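Local coordinates for protein putative conjugative transposon recombinase (Clostridium difficile, PDB 3G13) that probably binds DNA and takes part in strand exchange as a serine-type recombinase of a conjugative transposon, represented here by its N-terminal resolvase domain, at residues V79-I84 against I106-E111; R5-A10 against V43-Y48; C12-D17 against I47-A52. All coordinates share one frame; numbering follows the deposited sequence.

Contact 1 of 3, residues V79-I84 against I106-E111; sequences VFTKSI and IAVYFE. Unlike the reference sequence in segment 79-84: Phe80 (reference Ile).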
ATOM      1  N   VAL A  79      20.675   3.879  -2.105  1.00 15.51           N
ATOM      2  CA  VAL A  79      20.155   5.254  -2.057  1.00 15.79           C
ATOM      3  C   VAL A  79      19.344   5.546  -0.817  1.00 14.71           C
ATOM      4  O   VAL A  79      18.341   4.887  -0.557  1.00 13.43           O
ATOM      5  CB  VAL A  79      19.197   5.534  -3.268  1.00 16.70           C
ATOM      6  CG1 VAL A  79      18.802   7.037  -3.301  1.00 18.21           C
ATOM      7  CG2 VAL A  79      19.861   5.144  -4.554  1.00 19.20           C
ATOM      8  N   PHE A  80      19.743   6.568  -0.060  1.00 14.06           N
ATOM      9  CA  PHE A  80      18.934   7.070   1.039  1.00 13.64           C
ATOM     10  C   PHE A  80      17.899   8.048   0.508  1.00 14.92           C
ATOM     11  O   PHE A  80      18.185   8.872  -0.379  1.00 14.77           O
ATOM     12  CB  PHE A  80      19.786   7.794   2.096  1.00 12.44           C
ATOM     13  CG  PHE A  80      20.502   6.867   3.040  1.00 15.47           C
ATOM     14  CD1 PHE A  80      21.871   6.648   2.906  1.00 16.81           C
ATOM     15  CD2 PHE A  80      19.804   6.195   4.050  1.00 11.55           C
ATOM     16  CE1 PHE A  80      22.565   5.782   3.799  1.00 16.82           C
ATOM     17  CE2 PHE A  80      20.475   5.317   4.944  1.00 16.94           C
ATOM     18  CZ  PHE A  80      21.859   5.108   4.813  1.00 16.41           C
ATOM     19  N   THR A  81      16.700   7.983   1.071  1.00 14.28           N
ATOM     20  CA  THR A  81      15.736   9.044   0.847  1.00 14.14           C
ATOM     21  C   THR A  81      14.807   9.156   2.053  1.00 14.76           C
ATOM     22  O   THR A  81      14.545   8.159   2.724  1.00 14.12           O
ATOM     23  CB  THR A  81      15.011   8.883  -0.532  1.00 14.77           C
ATOM     24  OG1 THR A  81      14.412  10.124  -0.874  1.00 15.32           O
ATOM     25  CG2 THR A  81      13.956   7.768  -0.519  1.00 13.35           C
ATOM     26  N   LYS A  82      14.304  10.358   2.343  1.00 15.14           N
ATOM     27  CA  LYS A  82      13.675  10.582   3.632  1.00 15.64           C
ATOM     28  C   LYS A  82      12.375   9.789   3.763  1.00 15.57           C
ATOM     29  O   LYS A  82      12.087   9.242   4.817  1.00 14.96           O
ATOM     30  CB  LYS A  82      13.452  12.084   3.902  1.00 16.46           C
ATOM     31  CG  LYS A  82      12.711  12.368   5.247  1.00 18.42           C
ATOM     32  CD  LYS A  82      12.844  13.824   5.770  1.00 24.14           C
ATOM     33  CE  LYS A  82      11.945  14.077   6.989  1.00 25.08           C
ATOM     34  NZ  LYS A  82      12.333  13.195   8.156  1.00 26.56           N
ATOM     35  N   SER A  83      11.624   9.688   2.672  1.00 15.31           N
ATOM     36  CA  SER A  83      10.281   9.110   2.752  1.00 16.01           C
ATOM     37  C   SER A  83       9.878   8.611   1.378  1.00 15.34           C
ATOM     38  O   SER A  83      10.394   9.072   0.345  1.00 15.13           O
ATOM     39  CB  SER A  83       9.263  10.171   3.228  1.00 15.59           C
ATOM     40  OG  SER A  83       9.101  11.141   2.212  1.00 16.50           O
ATOM     41  N   ILE A  84       8.927   7.689   1.355  1.00 15.12           N
ATOM     42  CA  ILE A  84       8.320   7.263   0.105  1.00 14.80           C
ATOM     43  C   ILE A  84       7.730   8.453  -0.704  1.00 15.24           C
ATOM     44  O   ILE A  84       7.833   8.486  -1.937  1.00 13.87           O
ATOM     45  CB  ILE A  84       7.209   6.165   0.368  1.00 14.43           C
ATOM     46  CG1 ILE A  84       7.889   4.820   0.703  1.00 13.90           C
ATOM     47  CG2 ILE A  84       6.319   6.003  -0.855  1.00 14.36           C
ATOM     48  CD1 ILE A  84       7.029   3.798   1.493  1.00 13.43           C
ATOM     49  N   ILE A 106      20.348  -2.990  -6.037  1.00 19.10           N
ATOM     50  CA  ILE A 106      20.483  -1.647  -5.479  1.00 17.28           C
ATOM     51  C   ILE A 106      19.321  -1.424  -4.528  1.00 15.76           C
ATOM     52  O   ILE A 106      18.136  -1.552  -4.879  1.00 14.54           O
ATOM     53  CB  ILE A 106      20.504  -0.532  -6.564  1.00 17.23           C
ATOM     54  CG1 ILE A 106      21.617  -0.796  -7.601  1.00 17.61           C
ATOM     55  CG2 ILE A 106      20.616   0.867  -5.899  1.00 15.17           C
ATOM     56  CD1 ILE A 106      21.500   0.038  -8.926  1.00 15.56           C
ATOM     57  N   ALA A 107      19.692  -1.112  -3.305  1.00 14.21           N
ATOM     58  CA  ALA A 107      18.749  -0.903  -2.242  1.00 13.47           C
ATOM     59  C   ALA A 107      18.348   0.565  -2.166  1.00 13.43           C
ATOM     60  O   ALA A 107      19.158   1.462  -2.408  1.00 13.69           O
ATOM     61  CB  ALA A 107      19.430  -1.316  -0.910  1.00 12.68           C
ATOM     62  N   VAL A 108      17.097   0.804  -1.810  1.00 12.78           N
ATOM     63  CA  VAL A 108      16.695   2.106  -1.332  1.00 13.46           C
ATOM     64  C   VAL A 108      16.466   1.992   0.166  1.00 13.04           C
ATOM     65  O   VAL A 108      15.926   0.984   0.654  1.00 11.76           O
ATOM     66  CB  VAL A 108      15.402   2.624  -2.042  1.00 13.99           C
ATOM     67  CG1 VAL A 108      14.952   4.006  -1.448  1.00 12.80           C
ATOM     68  CG2 VAL A 108      15.633   2.696  -3.509  1.00 13.09           C
ATOM     69  N   TYR A 109      16.951   2.986   0.908  1.00 12.22           N
ATOM     70  CA  TYR A 109      16.638   3.050   2.319  1.00 12.38           C
ATOM     71  C   TYR A 109      15.732   4.258   2.577  1.00 13.13           C
ATOM     72  O   TYR A 109      16.184   5.402   2.486  1.00 11.78           O
ATOM     73  CB  TYR A 109      17.899   3.075   3.245  1.00 12.02           C
ATOM     74  CG  TYR A 109      17.461   2.825   4.685  1.00 11.26           C
ATOM     75  CD1 TYR A 109      17.423   1.536   5.187  1.00 10.99           C
ATOM     76  CD2 TYR A 109      17.038   3.865   5.509  1.00  8.44           C
ATOM     77  CE1 TYR A 109      16.970   1.275   6.455  1.00 11.84           C
ATOM     78  CE2 TYR A 109      16.560   3.617   6.803  1.00 11.08           C
ATOM     79  CZ  TYR A 109      16.538   2.321   7.263  1.00 14.77           C
ATOM     80  OH  TYR A 109      16.084   2.034   8.527  1.00 14.61           O
ATOM     81  N   PHE A 110      14.464   3.966   2.908  1.00 11.86           N
ATOM     82  CA  PHE A 110      13.460   4.946   3.271  1.00 13.43           C
ATOM     83  C   PHE A 110      13.632   5.252   4.749  1.00 13.06           C
ATOM     84  O   PHE A 110      13.352   4.413   5.596  1.00 12.59           O
ATOM     85  CB  PHE A 110      12.046   4.371   2.987  1.00 11.98           C
ATOM     86  CG  PHE A 110      11.758   4.199   1.530  1.00 13.85           C
ATOM     87  CD1 PHE A 110      11.705   5.315   0.671  1.00 12.16           C
ATOM     88  CD2 PHE A 110      11.559   2.929   0.991  1.00 13.28           C
ATOM     89  CE1 PHE A 110      11.444   5.148  -0.690  1.00  9.67           C
ATOM     90  CE2 PHE A 110      11.280   2.773  -0.353  1.00 10.88           C
ATOM     91  CZ  PHE A 110      11.210   3.865  -1.196  1.00 12.82           C
ATOM     92  N   GLU A 111      14.129   6.447   5.056  1.00 13.92           N
ATOM     93  CA  GLU A 111      14.535   6.770   6.411  1.00 14.09           C
ATOM     94  C   GLU A 111      13.350   6.846   7.386  1.00 14.50           C
ATOM     95  O   GLU A 111      13.423   6.285   8.487  1.00 15.93           O
ATOM     96  CB  GLU A 111      15.377   8.067   6.461  1.00 13.92           C
ATOM     97  CG  GLU A 111      16.579   8.067   5.487  1.00 15.61           C
ATOM     98  CD  GLU A 111      16.990   9.470   5.092  1.00 13.21           C
ATOM     99  OE1 GLU A 111      17.199   9.727   3.897  1.00 14.71           O
ATOM    100  OE2 GLU A 111      17.101  10.320   5.984  1.00 18.33           O
TER

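Contact 2 of 3, residues R5-A10 against V43-Y48; sequences RLRVAA and VLADIY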
ATOM      1  N   ARG A   5      34.268  -0.506  -1.143  1.00 29.12           N
ATOM      2  CA  ARG A   5      33.274   0.195  -0.348  1.00 25.28           C
ATOM      3  C   ARG A   5      31.882   0.229  -0.970  1.00 22.37           C
ATOM      4  O   ARG A   5      31.718   0.268  -2.188  1.00 20.71           O
ATOM      5  CB  ARG A   5      33.773   1.594   0.025  1.00 25.02           C
ATOM      6  CG  ARG A   5      35.006   1.550   0.949  1.00 26.78           C
ATOM      7  CD  ARG A   5      35.483   2.955   1.308  1.00 28.68           C
ATOM      8  NE  ARG A   5      36.072   3.602   0.135  1.00 31.50           N
ATOM      9  CZ  ARG A   5      36.352   4.899   0.035  1.00 32.20           C
ATOM     10  NH1 ARG A   5      36.078   5.732   1.040  1.00 32.11           N
ATOM     11  NH2 ARG A   5      36.881   5.367  -1.097  1.00 33.14           N
ATOM     12  N   LEU A   6      30.871   0.217  -0.111  1.00 19.27           N
ATOM     13  CA  LEU A   6      29.518   0.374  -0.583  1.00 16.84           C
ATOM     14  C   LEU A   6      29.338   1.805  -1.074  1.00 16.04           C
ATOM     15  O   LEU A   6      29.655   2.747  -0.356  1.00 15.06           O
ATOM     16  CB  LEU A   6      28.517   0.026   0.528  1.00 15.74           C
ATOM     17  CG  LEU A   6      27.031  -0.003   0.136  1.00 14.13           C
ATOM     18  CD1 LEU A   6      26.660  -1.328  -0.558  1.00 13.92           C
ATOM     19  CD2 LEU A   6      26.102   0.235   1.373  1.00 14.17           C
ATOM     20  N   ARG A   7      28.817   1.959  -2.302  1.00 16.04           N
ATOM     21  CA  ARG A   7      28.608   3.279  -2.914  1.00 15.79           C
ATOM     22  C   ARG A   7      27.218   3.796  -2.541  1.00 14.77           C
ATOM     23  O   ARG A   7      26.184   3.225  -2.912  1.00 13.84           O
ATOM     24  CB  ARG A   7      28.832   3.251  -4.442  1.00 16.14           C
ATOM     25  CG  ARG A   7      30.330   2.944  -4.852  1.00 18.98           C
ATOM     26  CD  ARG A   7      30.648   3.341  -6.304  1.00 27.70           C
ATOM     27  NE  ARG A   7      30.498   4.793  -6.564  1.00 32.47           N
ATOM     28  CZ  ARG A   7      31.407   5.741  -6.305  1.00 32.45           C
ATOM     29  NH1 ARG A   7      32.595   5.463  -5.781  1.00 32.55           N
ATOM     30  NH2 ARG A   7      31.121   6.998  -6.585  1.00 35.56           N
ATOM     31  N   VAL A   8      27.214   4.861  -1.762  1.00 14.42           N
ATOM     32  CA  VAL A   8      25.978   5.347  -1.160  1.00 15.43           C
ATOM     33  C   VAL A   8      25.595   6.698  -1.736  1.00 16.03           C
ATOM     34  O   VAL A   8      26.395   7.629  -1.745  1.00 16.36           O
ATOM     35  CB  VAL A   8      26.073   5.390   0.385  1.00 15.21           C
ATOM     36  CG1 VAL A   8      24.726   5.814   1.013  1.00 11.89           C
ATOM     37  CG2 VAL A   8      26.504   4.000   0.925  1.00 15.18           C
ATOM     38  N   ALA A   9      24.364   6.806  -2.215  1.00 16.65           N
ATOM     39  CA  ALA A   9      23.822   8.111  -2.632  1.00 16.63           C
ATOM     40  C   ALA A   9      22.688   8.579  -1.708  1.00 17.56           C
ATOM     41  O   ALA A   9      22.179   7.794  -0.877  1.00 17.00           O
ATOM     42  CB  ALA A   9      23.307   8.005  -4.080  1.00 16.93           C
ATOM     43  N   ALA A  10      22.267   9.839  -1.867  1.00 16.42           N
ATOM     44  CA  ALA A  10      21.042  10.338  -1.219  1.00 17.06           C
ATOM     45  C   ALA A  10      20.213  11.020  -2.261  1.00 17.78           C
ATOM     46  O   ALA A  10      20.762  11.714  -3.116  1.00 17.18           O
ATOM     47  CB  ALA A  10      21.350  11.313  -0.073  1.00 16.85           C
ATOM     48  N   VAL A  43      31.183   4.778   0.838  1.00 16.46           N
ATOM     49  CA  VAL A  43      31.748   5.925   0.123  1.00 17.67           C
ATOM     50  C   VAL A  43      30.578   6.650  -0.515  1.00 18.12           C
ATOM     51  O   VAL A  43      29.693   6.015  -1.083  1.00 18.08           O
ATOM     52  CB  VAL A  43      32.889   5.519  -0.902  1.00 17.20           C
ATOM     53  CG1 VAL A  43      32.385   4.531  -1.979  1.00 18.89           C
ATOM     54  CG2 VAL A  43      33.525   6.769  -1.557  1.00 17.14           C
ATOM     55  N   LEU A  44      30.561   7.980  -0.375  1.00 18.79           N
ATOM     56  CA  LEU A  44      29.545   8.835  -0.987  1.00 19.66           C
ATOM     57  C   LEU A  44      29.690   8.815  -2.510  1.00 19.77           C
ATOM     58  O   LEU A  44      30.778   9.117  -3.041  1.00 18.96           O
ATOM     59  CB  LEU A  44      29.643  10.273  -0.445  1.00 19.86           C
ATOM     60  CG  LEU A  44      28.745  11.395  -1.021  1.00 21.74           C
ATOM     61  CD1 LEU A  44      27.267  11.125  -0.807  1.00 19.31           C
ATOM     62  CD2 LEU A  44      29.166  12.745  -0.421  1.00 24.51           C
ATOM     63  N   ALA A  45      28.613   8.401  -3.189  1.00 18.74           N
ATOM     64  CA  ALA A  45      28.519   8.469  -4.650  1.00 19.15           C
ATOM     65  C   ALA A  45      28.184   9.920  -4.985  1.00 19.20           C
ATOM     66  O   ALA A  45      29.031  10.640  -5.513  1.00 18.74           O
ATOM     67  CB  ALA A  45      27.457   7.496  -5.184  1.00 18.62           C
ATOM     68  N   ASP A  46      26.985  10.378  -4.598  1.00 18.21           N
ATOM     69  CA  ASP A  46      26.594  11.733  -4.878  1.00 17.76           C
ATOM     70  C   ASP A  46      25.333  12.064  -4.105  1.00 17.64           C
ATOM     71  O   ASP A  46      24.693  11.194  -3.481  1.00 16.95           O
ATOM     72  CB  ASP A  46      26.443  11.960  -6.416  1.00 18.44           C
ATOM     73  CG  ASP A  46      26.604  13.437  -6.825  1.00 19.24           C
ATOM     74  OD1 ASP A  46      26.821  14.314  -5.947  1.00 18.64           O
ATOM     75  OD2 ASP A  46      26.417  13.719  -8.021  1.00 22.76           O
ATOM     76  N   ILE A  47      25.013  13.340  -4.095  1.00 17.35           N
ATOM     77  CA  ILE A  47      23.781  13.820  -3.531  1.00 18.31           C
ATOM     78  C   ILE A  47      22.954  14.398  -4.688  1.00 18.59           C
ATOM     79  O   ILE A  47      23.445  15.213  -5.475  1.00 18.05           O
ATOM     80  CB  ILE A  47      24.032  14.800  -2.373  1.00 19.37           C
ATOM     81  CG1 ILE A  47      24.739  14.038  -1.223  1.00 20.51           C
ATOM     82  CG2 ILE A  47      22.690  15.493  -1.919  1.00 19.13           C
ATOM     83  CD1 ILE A  47      25.214  14.866  -0.101  1.00 22.90           C
ATOM     84  N   TYR A  48      21.731  13.898  -4.807  1.00 18.10           N
ATOM     85  CA  TYR A  48      20.833  14.232  -5.900  1.00 18.27           C
ATOM     86  C   TYR A  48      19.662  14.960  -5.292  1.00 19.24           C
ATOM     87  O   TYR A  48      19.193  14.591  -4.221  1.00 19.80           O
ATOM     88  CB  TYR A  48      20.375  12.972  -6.602  1.00 17.54           C
ATOM     89  CG  TYR A  48      21.498  12.135  -7.178  1.00 16.97           C
ATOM     90  CD1 TYR A  48      21.842  12.236  -8.533  1.00 17.81           C
ATOM     91  CD2 TYR A  48      22.212  11.235  -6.378  1.00 17.30           C
ATOM     92  CE1 TYR A  48      22.860  11.467  -9.085  1.00 16.84           C
ATOM     93  CE2 TYR A  48      23.263  10.455  -6.916  1.00 17.08           C
ATOM     94  CZ  TYR A  48      23.580  10.583  -8.271  1.00 18.14           C
ATOM     95  OH  TYR A  48      24.590   9.826  -8.831  1.00 18.43           O
TER
HETATM   96  O   HOH W   1      32.663   8.882  -5.426  1.00 40.67           O

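Contact 3 of 3, residues C12-D17 against I47-A52; sequences CRVSTD and IYADEA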
ATOM      1  N   CYS A  12      17.142  13.828  -2.520  1.00 19.43           N
ATOM      2  CA  CYS A  12      16.511  14.892  -1.734  1.00 20.32           C
ATOM      3  C   CYS A  12      15.426  15.642  -2.500  1.00 20.96           C
ATOM      4  O   CYS A  12      15.572  15.916  -3.706  1.00 21.19           O
ATOM      5  CB  CYS A  12      17.547  15.931  -1.260  1.00 20.11           C
ATOM      6  SG  CYS A  12      19.074  15.256  -0.548  1.00 23.71           S
ATOM      7  N   ARG A  13      14.351  15.979  -1.791  1.00 21.08           N
ATOM      8  CA  ARG A  13      13.386  16.950  -2.270  1.00 22.80           C
ATOM      9  C   ARG A  13      13.686  18.252  -1.537  1.00 23.81           C
ATOM     10  O   ARG A  13      13.746  18.260  -0.300  1.00 23.30           O
ATOM     11  CB  ARG A  13      11.949  16.504  -2.009  1.00 22.47           C
ATOM     12  CG  ARG A  13      10.918  17.461  -2.583  1.00 22.95           C
ATOM     13  CD  ARG A  13       9.507  16.910  -2.406  1.00 24.35           C
ATOM     14  NE  ARG A  13       9.107  16.949  -1.000  1.00 23.70           N
ATOM     15  CZ  ARG A  13       8.149  16.209  -0.473  1.00 24.96           C
ATOM     16  NH1 ARG A  13       7.463  15.346  -1.220  1.00 23.78           N
ATOM     17  NH2 ARG A  13       7.880  16.341   0.812  1.00 25.28           N
ATOM     18  N   VAL A  14      13.908  19.330  -2.305  1.00 25.61           N
ATOM     19  CA  VAL A  14      14.292  20.644  -1.749  1.00 28.50           C
ATOM     20  C   VAL A  14      13.068  21.542  -1.624  1.00 31.02           C
ATOM     21  O   VAL A  14      12.325  21.721  -2.597  1.00 29.82           O
ATOM     22  CB  VAL A  14      15.372  21.388  -2.614  1.00 27.92           C
ATOM     23  CG1 VAL A  14      15.625  22.820  -2.073  1.00 28.08           C
ATOM     24  CG2 VAL A  14      16.660  20.614  -2.625  1.00 28.76           C
ATOM     25  N   SER A  15      12.877  22.102  -0.431  1.00 35.16           N
ATOM     26  CA  SER A  15      11.747  22.995  -0.158  1.00 39.88           C
ATOM     27  C   SER A  15      11.876  24.359  -0.824  1.00 42.71           C
ATOM     28  O   SER A  15      12.972  24.928  -0.924  1.00 42.35           O
ATOM     29  CB  SER A  15      11.544  23.203   1.339  1.00 39.93           C
ATOM     30  OG  SER A  15      10.321  23.896   1.580  1.00 42.73           O
ATOM     31  N   THR A  16      10.717  24.878  -1.238  1.00 46.83           N
ATOM     32  CA  THR A  16      10.587  26.158  -1.950  1.00 50.34           C
ATOM     33  C   THR A  16      10.517  27.408  -1.010  1.00 52.20           C
ATOM     34  O   THR A  16       9.938  28.446  -1.364  1.00 52.74           O
ATOM     35  CB  THR A  16       9.402  26.072  -2.951  1.00 50.55           C
ATOM     36  OG1 THR A  16       9.498  27.130  -3.915  1.00 52.48           O
ATOM     37  CG2 THR A  16       8.032  26.101  -2.224  1.00 50.36           C
ATOM     38  N   ASP A  17      11.141  27.280   0.169  1.00 54.16           N
ATOM     39  CA  ASP A  17      11.246  28.303   1.230  1.00 55.92           C
ATOM     40  C   ASP A  17      11.731  27.537   2.472  1.00 56.65           C
ATOM     41  O   ASP A  17      11.202  26.451   2.731  1.00 57.29           O
ATOM     42  CB  ASP A  17       9.889  28.982   1.519  1.00 56.43           C
ATOM     43  CG  ASP A  17       9.032  28.206   2.523  1.00 57.44           C
ATOM     44  OD1 ASP A  17       8.822  28.725   3.645  1.00 57.56           O
ATOM     45  OD2 ASP A  17       8.584  27.079   2.191  1.00 58.96           O
ATOM     46  N   ILE A  47      25.013  13.340  -4.095  1.00 17.35           N
ATOM     47  CA  ILE A  47      23.781  13.820  -3.531  1.00 18.31           C
ATOM     48  C   ILE A  47      22.954  14.398  -4.688  1.00 18.59           C
ATOM     49  O   ILE A  47      23.445  15.213  -5.475  1.00 18.05           O
ATOM     50  CB  ILE A  47      24.032  14.800  -2.373  1.00 19.37           C
ATOM     51  CG1 ILE A  47      24.739  14.038  -1.223  1.00 20.51           C
ATOM     52  CG2 ILE A  47      22.690  15.493  -1.919  1.00 19.13           C
ATOM     53  CD1 ILE A  47      25.214  14.866  -0.101  1.00 22.90           C
ATOM     54  N   TYR A  48      21.731  13.898  -4.807  1.00 18.10           N
ATOM     55  CA  TYR A  48      20.833  14.232  -5.900  1.00 18.27           C
ATOM     56  C   TYR A  48      19.662  14.960  -5.292  1.00 19.24           C
ATOM     57  O   TYR A  48      19.193  14.591  -4.221  1.00 19.80           O
ATOM     58  CB  TYR A  48      20.375  12.972  -6.602  1.00 17.54           C
ATOM     59  CG  TYR A  48      21.498  12.135  -7.178  1.00 16.97           C
ATOM     60  CD1 TYR A  48      21.842  12.236  -8.533  1.00 17.81           C
ATOM     61  CD2 TYR A  48      22.212  11.235  -6.378  1.00 17.30           C
ATOM     62  CE1 TYR A  48      22.860  11.467  -9.085  1.00 16.84           C
ATOM     63  CE2 TYR A  48      23.263  10.455  -6.916  1.00 17.08           C
ATOM     64  CZ  TYR A  48      23.580  10.583  -8.271  1.00 18.14           C
ATOM     65  OH  TYR A  48      24.590   9.826  -8.831  1.00 18.43           O
ATOM     66  N   ALA A  49      19.179  16.004  -5.969  1.00 20.63           N
ATOM     67  CA  ALA A  49      18.179  16.877  -5.383  1.00 20.49           C
ATOM     68  C   ALA A  49      17.359  17.616  -6.439  1.00 22.01           C
ATOM     69  O   ALA A  49      17.913  18.202  -7.382  1.00 21.15           O
ATOM     70  CB  ALA A  49      18.827  17.867  -4.445  1.00 20.70           C
ATOM     71  N   ASP A  50      16.037  17.558  -6.286  1.00 22.88           N
ATOM     72  CA  ASP A  50      15.130  18.390  -7.078  1.00 24.36           C
ATOM     73  C   ASP A  50      14.300  19.240  -6.167  1.00 25.52           C
ATOM     74  O   ASP A  50      13.949  18.819  -5.063  1.00 25.46           O
ATOM     75  CB  ASP A  50      14.191  17.555  -7.948  1.00 24.21           C
ATOM     76  CG  ASP A  50      14.920  16.757  -8.991  1.00 22.60           C
ATOM     77  OD1 ASP A  50      15.531  17.332  -9.916  1.00 21.44           O
ATOM     78  OD2 ASP A  50      14.863  15.523  -8.894  1.00 23.72           O
ATOM     79  N   GLU A  51      13.999  20.449  -6.630  1.00 27.17           N
ATOM     80  CA  GLU A  51      13.117  21.352  -5.903  1.00 30.44           C
ATOM     81  C   GLU A  51      11.679  20.846  -6.008  1.00 30.87           C
ATOM     82  O   GLU A  51      11.285  20.364  -7.065  1.00 31.10           O
ATOM     83  CB  GLU A  51      13.235  22.775  -6.453  1.00 30.88           C
ATOM     84  CG  GLU A  51      12.567  23.801  -5.572  1.00 35.60           C
ATOM     85  CD  GLU A  51      12.982  25.220  -5.913  1.00 42.31           C
ATOM     86  OE1 GLU A  51      14.195  25.440  -6.166  1.00 44.85           O
ATOM     87  OE2 GLU A  51      12.092  26.109  -5.914  1.00 44.88           O
ATOM     88  N   ALA A  52      10.931  20.906  -4.908  1.00 32.76           N
ATOM     89  CA  ALA A  52       9.510  20.495  -4.886  1.00 35.01           C
ATOM     90  C   ALA A  52       8.851  20.603  -3.516  1.00 35.90           C
ATOM     91  O   ALA A  52       9.344  21.293  -2.619  1.00 37.29           O
ATOM     92  CB  ALA A  52       9.340  19.071  -5.423  1.00 36.08           C
TER

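Contact 1 of 3, residues V79-I84 against I106-E111
Two neighbouring parallel strands of the resolvase-domain sheet, 78-81 and 107-110, meet here. Four nearly straight backbone hydrogen bonds alternate between them, from Val79 N to Ala107 O (2.9 Å) up to Glu111 N to Thr81 O (2.9 Å). Beyond the strand, Ser83 is the N-cap of helix 84-87, the first part of the beta-alpha-beta crossover that continues through helix 91-102 to strand 107-110. On the face bearing Val79, Thr81, Val108 and Phe110, the Phe110 ring is sandwiched: Ile84 CG1 stands 3.7 Å from its centroid, almost on the ring normal, while Val108 CG1 covers the opposite face, offset toward the rim. Thr81 OG1, anti to the backbone N (chi1 -162°), is hydrogen-bonded to Tyr11 O on strand 6-14; this leaves CG2 in the crowded position, 3.5 Å from Phe110 CD1. On the opposite face of the sheet, Phe80, which differs from the reference sequence, lies alongside Tyr109, its CD2 3.7 Å from Tyr109 CB and the ring planes inclined at 62°. Glu111 extends beyond CG, which passes 3.4 Å from Thr81 O, and its OE1 is hydrogen-bonded to Tyr32 OH. Lys82 NZ forms a salt bridge with Asp112.

Contact 2 of 3, residues R5-A10 against V43-Y48
The guanidinium of Arg5 lies flat against Val43, with Val43 CB over the centre of one face and 3.6 Å from Arg5 CZ; the two side chains cross at about a right angle. Val43 CG1 sits in the crowded position between backbone N and carbonyl carbon (chi1 59°), and from there it also meets Arg7, whose chain runs side by side with it, CG to Val43 CG1 3.9 Å. A bend at chi3 (62°) then carries the Arg7 guanidinium past Val43 to Ala45, where NH2 comes 3.6 Å from Ala45 CA. Water 1, in the plane of the guanidinium, accepts from Arg7 NH2 at 2.7 Å and donates to Leu44 O, while Arg7 NE is hydrogen-bonded to Glu75 O.

Strands 6-14 and 42-51 are the parallel strands of a beta-alpha-beta unit completed by helix 25-37. Their ladder slips by one residue between the Val8-Leu44 and Ala10-Ile47 bridges, a beta bulge. Ala45 N still donates to Val8 O (2.8 Å), from well above the carbonyl plane, whereas the Ala10 N to Asp46 O hydrogen bond at the bulge is longer, 3.2 Å.

Tyr48 presents its edge to the other strand: Ala10 O lies in the ring plane, and Ala9 CB is 3.7 Å from Tyr48 CE2. Asp46 OD2 stands above one ring face, offset toward the rim, and forms a salt bridge with Arg66. Asp46 OD1 accepts a hydrogen bond from Ile47 N, met from above the carboxylate plane, and Tyr48 OH is hydrogen-bonded to Asp70 of helix 62-72.

Contact 3 of 3, residues C12-D17 against I47-A52
Cys12 carries SG anti to its carbonyl carbon and beside the backbone N (chi1 -46°), which sets the sulfur against Ile47 CG2 at 3.9 Å. Its CB meets Ala49 CB on the same face, and Val14 extends this apolar row: with CG1 anti to the backbone N, CG2 turns to the other strand and touches Ala49 CB at 3.9 Å. With CG anti to the backbone N, Arg13, on the reverse face, brings CG 3.6 Å from Ala52 CB; chi2 is extended too, and a bend at chi3 (71°) leads the guanidinium to a salt bridge between NH2 and Glu138 of the second subunit. Asp50, on that face too, points its carboxylate to Tyr11 OH and to the start of helix 62-72. Glu51 has CG anti to the backbone N, passing beside Val14 O, and is extended beyond it; its OE2 receives a weak hydrogen bond from Thr16 OG1 at 3.4 Å, the two side chains crossing at about a right angle. Ser15 OG, with chi1 -171°, reaches forward along the chain to donate to Asp17 O at 2.9 Å, on a carbonyl lone pair. Backbone hydrogen bonds from Cys12 N to Tyr48 O (2.8 Å) through Ala52 N to Val14 O (2.8 Å) keep the strands in parallel register. The sequence Cys-Arg-Val-Ser-Thr, at the end of the first strand of a beta-alpha-beta unit, matches the signature that bears the nucleophilic serine in serine recombinases.

Overall arrangement
All three contacts belong to one sheet, with strand 6-14 between 42-51 and 78-81. Contacts 2 and 3 follow each other along the same strand pair, sharing Ile47 and Tyr48, centres about 17 Å apart. Contact 1 adds strand 107-110 beyond 78-81; its centre is about 12 Å from that of contact 2, and the two touch through a probable hydrogen bond, Phe80 N to Ala9 O at 2.8 Å. Nearest atoms of contacts 1 and 3 are about 5 Å apart. Contact 3 carries the sequence that holds the nucleophile in related serine recombinases, so it probably lies at the active site. It reaches the second subunit by the Arg13 salt bridge, contact 1 by Ile84 packing and a weak hydrogen bond.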